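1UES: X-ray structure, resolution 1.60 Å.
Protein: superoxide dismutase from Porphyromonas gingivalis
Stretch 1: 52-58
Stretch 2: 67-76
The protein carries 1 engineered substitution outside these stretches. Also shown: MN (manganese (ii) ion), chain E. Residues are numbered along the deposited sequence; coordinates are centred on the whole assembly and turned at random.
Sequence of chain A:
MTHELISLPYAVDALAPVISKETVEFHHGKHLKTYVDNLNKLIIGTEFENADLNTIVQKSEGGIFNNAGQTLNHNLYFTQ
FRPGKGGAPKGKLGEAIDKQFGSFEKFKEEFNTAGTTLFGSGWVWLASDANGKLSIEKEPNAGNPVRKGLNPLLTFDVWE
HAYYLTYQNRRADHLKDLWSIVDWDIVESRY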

# COMPACT_ATOMS: atom_id res chain seq x y z
N ASP A 52 23.01 1.06 14.99
CA ASP A 52 21.99 2.06 15.24
C ASP A 52 21.03 2.01 14.05
O ASP A 52 21.38 1.55 12.95
N LEU A 53 19.83 2.51 14.26
CA LEU A 53 18.83 2.45 13.20
C LEU A 53 19.31 3.05 11.89
O LEU A 53 19.14 2.48 10.83
N ASN A 54 19.92 4.22 11.96
CA ASN A 54 20.42 4.86 10.76
C ASN A 54 21.37 3.97 9.95
O ASN A 54 21.32 3.94 8.72
N THR A 55 22.25 3.25 10.65
CA THR A 55 23.20 2.36 9.97
C THR A 55 22.45 1.23 9.29
O THR A 55 22.74 0.85 8.17
N ILE A 56 21.45 0.68 9.97
CA ILE A 56 20.71 -0.40 9.35
C ILE A 56 19.97 0.06 8.10
O ILE A 56 19.89 -0.67 7.12
N VAL A 57 19.41 1.27 8.12
CA VAL A 57 18.70 1.75 6.95
C VAL A 57 19.66 2.03 5.78
O VAL A 57 19.30 1.83 4.63
N GLN A 58 20.86 2.49 6.09
CA GLN A 58 21.85 2.76 5.03
C GLN A 58 22.44 1.51 4.41
O GLN A 58 22.85 1.53 3.24
N ASN A 67 11.69 -3.26 7.50
CA ASN A 67 11.27 -2.85 8.83
C ASN A 67 12.08 -1.70 9.37
O ASN A 67 11.55 -0.84 10.04
N ALA A 68 13.37 -1.65 9.01
CA ALA A 68 14.24 -0.56 9.46
C ALA A 68 13.78 0.75 8.82
O ALA A 68 13.60 1.77 9.52
N GLY A 69 13.61 0.72 7.49
CA GLY A 69 13.18 1.89 6.75
C GLY A 69 11.86 2.39 7.29
O GLY A 69 11.72 3.59 7.48
N GLN A 70 10.93 1.47 7.55
CA GLN A 70 9.62 1.88 8.09
C GLN A 70 9.77 2.48 9.48
O GLN A 70 9.10 3.48 9.79
N THR A 71 10.63 1.91 10.32
CA THR A 71 10.81 2.47 11.65
C THR A 71 11.37 3.88 11.55
O THR A 71 10.83 4.80 12.14
N LEU A 72 12.41 4.06 10.75
CA LEU A 72 12.97 5.39 10.63
C LEU A 72 11.98 6.39 10.02
O LEU A 72 11.86 7.52 10.49
N ASN A 73 11.28 5.98 8.97
CA ASN A 73 10.34 6.86 8.32
C ASN A 73 9.28 7.32 9.33
O ASN A 73 8.95 8.50 9.40
N HIS A 74 8.74 6.39 10.11
CA HIS A 74 7.69 6.78 11.05
C HIS A 74 8.23 7.62 12.17
O HIS A 74 7.54 8.52 12.64
N ASN A 75 9.45 7.34 12.62
CA ASN A 75 10.03 8.14 13.69
C ASN A 75 10.13 9.60 13.29
O ASN A 75 9.77 10.46 14.08
N LEU A 76 10.59 9.87 12.08
CA LEU A 76 10.68 11.24 11.59
C LEU A 76 9.28 11.81 11.30
O LEU A 76 8.99 12.98 11.55

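The contact between these two helices is a lesson in one good knob and a small residue that makes room for others. Leu-53, in the first turn after the N-cap Asp-52, points toward the second helix with chi1 t and chi2 p, and sits in a hollow formed by Ala-68, Thr-71, Leu-72 and Asn-75. Leu-53 CD1 lies 4.2 Å from Ala-68 CB and 4.3 Å from Thr-71 CB; Leu-53 CD2 is 3.7 Å from Thr-71 CG2, 4.1 Å from Leu-72 CB and 3.7 Å from Asn-75 ND2.

One turn on, Val-57 (chi1 t) turns CG2 into the next space, 3.8 Å from Ala-68 CB, 3.9 Å from Leu-72 CB and 3.6 Å from the backbone Ala-68 O. Ile-56, chi1 m and chi2 t, brings its CG2 to 3.6 Å from Ala-68 CB. The short Ala-68 side chain therefore meets three branched ones. Beside it the backbones come near, Gly-69 CA 5.5 Å from Val-57 CA, and Gly-69 adds no side chain there. Leu-72, t then p, points back toward the first helix, and its CD2 lies 4.1 Å from Asn-54 ND2 at the margin.

No hydrogen bond crosses between the stretches; shape does the work, and the side-chain hydrogen bonds between residues of these stretches each stay within one stretch. Thr-55 OG1 donates to the capping Asp-52 OD2 at a very short 2.4 Å. Thr-71, chi1 m, offers CG2 to Leu-53 while its OG1 donates to Asn-67 O at 2.9 Å.

The second helix also serves the metal. His-74 ND1 donates to Gln-70 O at 2.6 Å, orienting the ring whose NE2 binds manganese at 2.2 Å. Gln-70, its CA-to-CB bond directed away from the first helix, donates through NE2 to water 1 at 3.1 Å from the water O, and that water also binds the ion.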

# COMPACT_ATOMS: atom_id res chain seq x y z
CB ASP A 52 22.60 3.46 15.38
CG ASP A 52 23.44 3.83 14.19
OD1 ASP A 52 23.31 4.95 13.67
OD2 ASP A 52 24.25 2.98 13.77
CB LEU A 53 17.56 3.14 13.67
CG LEU A 53 16.34 3.07 12.74
CD1 LEU A 53 16.01 1.63 12.40
CD2 LEU A 53 15.15 3.78 13.44
CB ASN A 54 21.11 6.14 11.16
CG ASN A 54 20.80 7.26 10.23
OD1 ASN A 54 21.68 7.73 9.51
ND2 ASN A 54 19.55 7.69 10.23
CB THR A 55 24.20 1.77 10.99
OG1 THR A 55 25.01 2.82 11.53
CG2 THR A 55 25.10 0.71 10.35
CB ILE A 56 19.70 -1.02 10.35
CG1 ILE A 56 20.44 -1.51 11.60
CG2 ILE A 56 18.95 -2.16 9.68
CD1 ILE A 56 19.50 -1.88 12.76
CB VAL A 57 17.87 3.04 7.24
CG1 VAL A 57 17.15 3.51 5.96
CG2 VAL A 57 16.82 2.76 8.34
CB GLN A 58 23.02 3.59 5.56
CG GLN A 58 22.69 4.79 6.39
CD GLN A 58 23.92 5.46 6.96
OE1 GLN A 58 24.10 6.67 6.81
NE2 GLN A 58 24.76 4.69 7.64
CB ASN A 67 11.28 -4.05 9.78
CG ASN A 67 10.18 -5.03 9.43
OD1 ASN A 67 9.00 -4.77 9.69
ND2 ASN A 67 10.56 -6.18 8.87
CB ALA A 68 15.71 -0.85 9.04
CB GLN A 70 8.64 0.70 8.11
CG GLN A 70 8.04 0.38 6.72
CD GLN A 70 7.31 1.57 6.08
OE1 GLN A 70 7.95 2.49 5.55
NE2 GLN A 70 5.99 1.55 6.11
CB THR A 71 11.74 1.59 12.52
OG1 THR A 71 11.13 0.31 12.67
CG2 THR A 71 11.90 2.17 13.90
CB LEU A 72 14.24 5.33 9.78
CG LEU A 72 14.82 6.71 9.51
CD1 LEU A 72 15.24 7.36 10.82
CD2 LEU A 72 16.00 6.60 8.54
CB ASN A 73 9.63 6.15 7.13
CG ASN A 73 10.46 6.16 5.85
OD1 ASN A 73 11.10 7.15 5.55
ND2 ASN A 73 10.44 5.05 5.10
CB HIS A 74 6.99 5.55 11.61
CG HIS A 74 6.10 4.89 10.61
ND1 HIS A 74 6.56 3.93 9.73
CD2 HIS A 74 4.81 5.09 10.30
CE1 HIS A 74 5.59 3.56 8.92
NE2 HIS A 74 4.51 4.25 9.24
CB ASN A 75 11.39 7.59 14.11
CG ASN A 75 11.27 6.28 14.89
OD1 ASN A 75 10.16 5.86 15.23
ND2 ASN A 75 12.41 5.64 15.18
CB LEU A 76 11.51 11.25 10.31
CG LEU A 76 12.98 10.86 10.56
CD1 LEU A 76 13.67 10.57 9.26
CD2 LEU A 76 13.71 11.99 11.32
MN MN E . 2.74 4.55 7.96
O HOH W 1 3.96 3.85 6.22